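Local coordinates for aq_2013 protein (Aquifex aeolicus, PDB 2P6C) that is of unknown function, belongs to the YjbQ (UPF0047) family and assembles from three protein chains, at residues A[23-28]-A[107-112]. Sequence-based numbering, arbitrary orientation.
Sequences DEVKKA and GKLDLG
V25 and K26, adjacent residues on one turn of a helix, receive the side chain of L109 from a loop that runs past them. The contact is small, 144 Å² summed over both sides, and its side chains meet carbon to carbon.

V25 makes the tighter approach. Its CG1 lies anti to the backbone N (chi1 174°), which places this methyl against L109 CD1, 3.6 Å away. The branch point follows behind, with V25 CG1 4.2 Å from L109 CG. The two side chains cross at about a right angle, so the valine offers one methyl to the forked end of the leucine instead of lying alongside it. K26 adds the aliphatic part of its chain, its CG standing 4.0 Å from the same L109 CD1. Beyond CG the lysine chain is extended and makes no further close contact with segment 107-112. One leucine methyl thus touches both helix residues, and L109 contributes 64 Å² of the buried surface, more than V25 and K26 do separately. Its chi1 of -117° lies off the staggered positions, which may mean some strain. The nearest CA atoms across the contact, those of K26 and L109, are 6.4 Å from each other.

Just after L109 the chain bends through an inverse gamma turn centred on D110, whose OD2 hydrogen-bonds T105 OG1 of its own chain and Y7 OH of the second subunit. The contact packs helix 22-32 against the connection between strands 99-104 and 116-121. V25, the buried member, also touches C39 and V41 of strand 37-43, while V25 and L109 both rest on I117 of strand 116-121 and L109 further reaches L102 of strand 99-104.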
loop_
_atom_site.group_PDB
_atom_site.type_symbol
_atom_site.label_atom_id
_atom_site.label_comp_id
_atom_site.label_asym_id
_atom_site.label_seq_id
_atom_site.Cartn_x
_atom_site.Cartn_y
_atom_site.Cartn_z
ATOM N N ASP A 23 -16.891 -7.905 8.266
ATOM C CA ASP A 23 -18.340 -7.742 8.278
ATOM C C ASP A 23 -18.734 -6.279 8.408
ATOM O O ASP A 23 -19.745 -5.861 7.857
ATOM C CB ASP A 23 -18.975 -8.566 9.397
ATOM C CG ASP A 23 -19.135 -10.023 9.020
ATOM O OD1 ASP A 23 -18.910 -10.362 7.830
ATOM O OD2 ASP A 23 -19.492 -10.824 9.908
ATOM N N GLU A 24 -17.931 -5.495 9.120
ATOM C CA GLU A 24 -18.190 -4.082 9.239
ATOM C C GLU A 24 -18.138 -3.401 7.897
ATOM O O GLU A 24 -18.972 -2.568 7.568
ATOM C CB GLU A 24 -17.122 -3.477 10.137
ATOM C CG GLU A 24 -17.721 -3.013 11.459
ATOM C CD GLU A 24 -17.541 -4.132 12.449
ATOM O OE1 GLU A 24 -17.007 -5.176 12.085
ATOM O OE2 GLU A 24 -17.898 -3.932 13.600
ATOM N N VAL A 25 -17.122 -3.771 7.122
ATOM C CA VAL A 25 -16.925 -3.189 5.788
ATOM C C VAL A 25 -18.023 -3.665 4.845
ATOM O O VAL A 25 -18.512 -2.901 4.004
ATOM C CB VAL A 25 -15.550 -3.589 5.183
ATOM C CG1 VAL A 25 -15.442 -3.080 3.731
ATOM C CG2 VAL A 25 -14.419 -3.006 6.025
ATOM N N LYS A 26 -18.389 -4.935 4.976
ATOM C CA LYS A 26 -19.443 -5.507 4.149
ATOM C C LYS A 26 -20.752 -4.788 4.443
ATOM O O LYS A 26 -21.543 -4.525 3.542
ATOM C CB LYS A 26 -19.602 -6.999 4.437
ATOM C CG LYS A 26 -18.500 -7.869 3.857
ATOM C CD LYS A 26 -18.911 -9.338 3.860
ATOM C CE LYS A 26 -17.899 -10.183 3.121
ATOM N NZ LYS A 26 -18.466 -11.515 2.778
ATOM N N LYS A 27 -20.976 -4.464 5.710
ATOM C CA LYS A 27 -22.181 -3.741 6.086
ATOM C C LYS A 27 -22.212 -2.398 5.404
ATOM O O LYS A 27 -23.247 -1.919 4.959
ATOM C CB LYS A 27 -22.183 -3.499 7.587
ATOM C CG LYS A 27 -23.565 -3.072 8.086
ATOM C CD LYS A 27 -23.558 -2.696 9.566
ATOM C CE LYS A 27 -24.913 -2.170 10.049
ATOM N NZ LYS A 27 -24.875 -1.963 11.495
ATOM N N ALA A 28 -21.044 -1.767 5.329
ATOM C CA ALA A 28 -20.941 -0.458 4.706
ATOM C C ALA A 28 -21.183 -0.564 3.205
ATOM O O ALA A 28 -21.848 0.295 2.617
ATOM C CB ALA A 28 -19.576 0.150 4.980
ATOM N N GLY A 107 -22.438 -5.634 -6.348
ATOM C CA GLY A 107 -22.942 -5.264 -5.028
ATOM C C GLY A 107 -22.279 -6.042 -3.874
ATOM O O GLY A 107 -22.835 -6.207 -2.802
ATOM N N LYS A 108 -21.050 -6.515 -4.164
ATOM C CA LYS A 108 -20.348 -7.296 -3.159
ATOM C C LYS A 108 -18.866 -6.948 -3.060
ATOM O O LYS A 108 -18.207 -6.634 -4.045
ATOM C CB LYS A 108 -20.470 -8.752 -3.558
ATOM C CG LYS A 108 -21.834 -9.312 -3.184
ATOM C CD LYS A 108 -22.111 -10.642 -3.876
ATOM C CE LYS A 108 -21.720 -10.629 -5.356
ATOM N NZ LYS A 108 -21.692 -12.000 -5.862
ATOM N N LEU A 109 -18.372 -6.988 -1.796
ATOM C CA LEU A 109 -16.942 -6.888 -1.536
ATOM C C LEU A 109 -16.243 -8.023 -2.270
ATOM O O LEU A 109 -16.483 -9.195 -2.006
ATOM C CB LEU A 109 -16.696 -7.059 -0.037
ATOM C CG LEU A 109 -16.085 -5.843 0.692
ATOM C CD1 LEU A 109 -15.360 -6.252 1.977
ATOM C CD2 LEU A 109 -15.067 -5.053 -0.134
ATOM N N ASP A 110 -15.391 -7.660 -3.247
ATOM C CA ASP A 110 -14.694 -8.638 -4.107
ATOM C C ASP A 110 -13.450 -9.227 -3.418
ATOM O O ASP A 110 -12.334 -8.752 -3.612
ATOM C CB ASP A 110 -14.269 -7.949 -5.411
ATOM C CG ASP A 110 -14.254 -8.959 -6.562
ATOM O OD1 ASP A 110 -14.197 -10.163 -6.292
ATOM O OD2 ASP A 110 -14.297 -8.528 -7.710
ATOM N N LEU A 111 -13.663 -10.264 -2.567
ATOM C CA LEU A 111 -12.544 -10.830 -1.819
ATOM C C LEU A 111 -12.122 -12.221 -2.278
ATOM O O LEU A 111 -12.898 -13.042 -2.743
ATOM C CB LEU A 111 -12.961 -10.976 -0.363
ATOM C CG LEU A 111 -13.040 -9.638 0.352
ATOM C CD1 LEU A 111 -13.289 -9.814 1.847
ATOM C CD2 LEU A 111 -11.768 -8.805 0.216
ATOM N N GLY A 112 -10.815 -12.501 -2.078
ATOM C CA GLY A 112 -10.244 -13.815 -2.396
ATOM C C GLY A 112 -10.783 -14.920 -1.456
ATOM O O GLY A 112 -11.474 -14.655 -0.484
#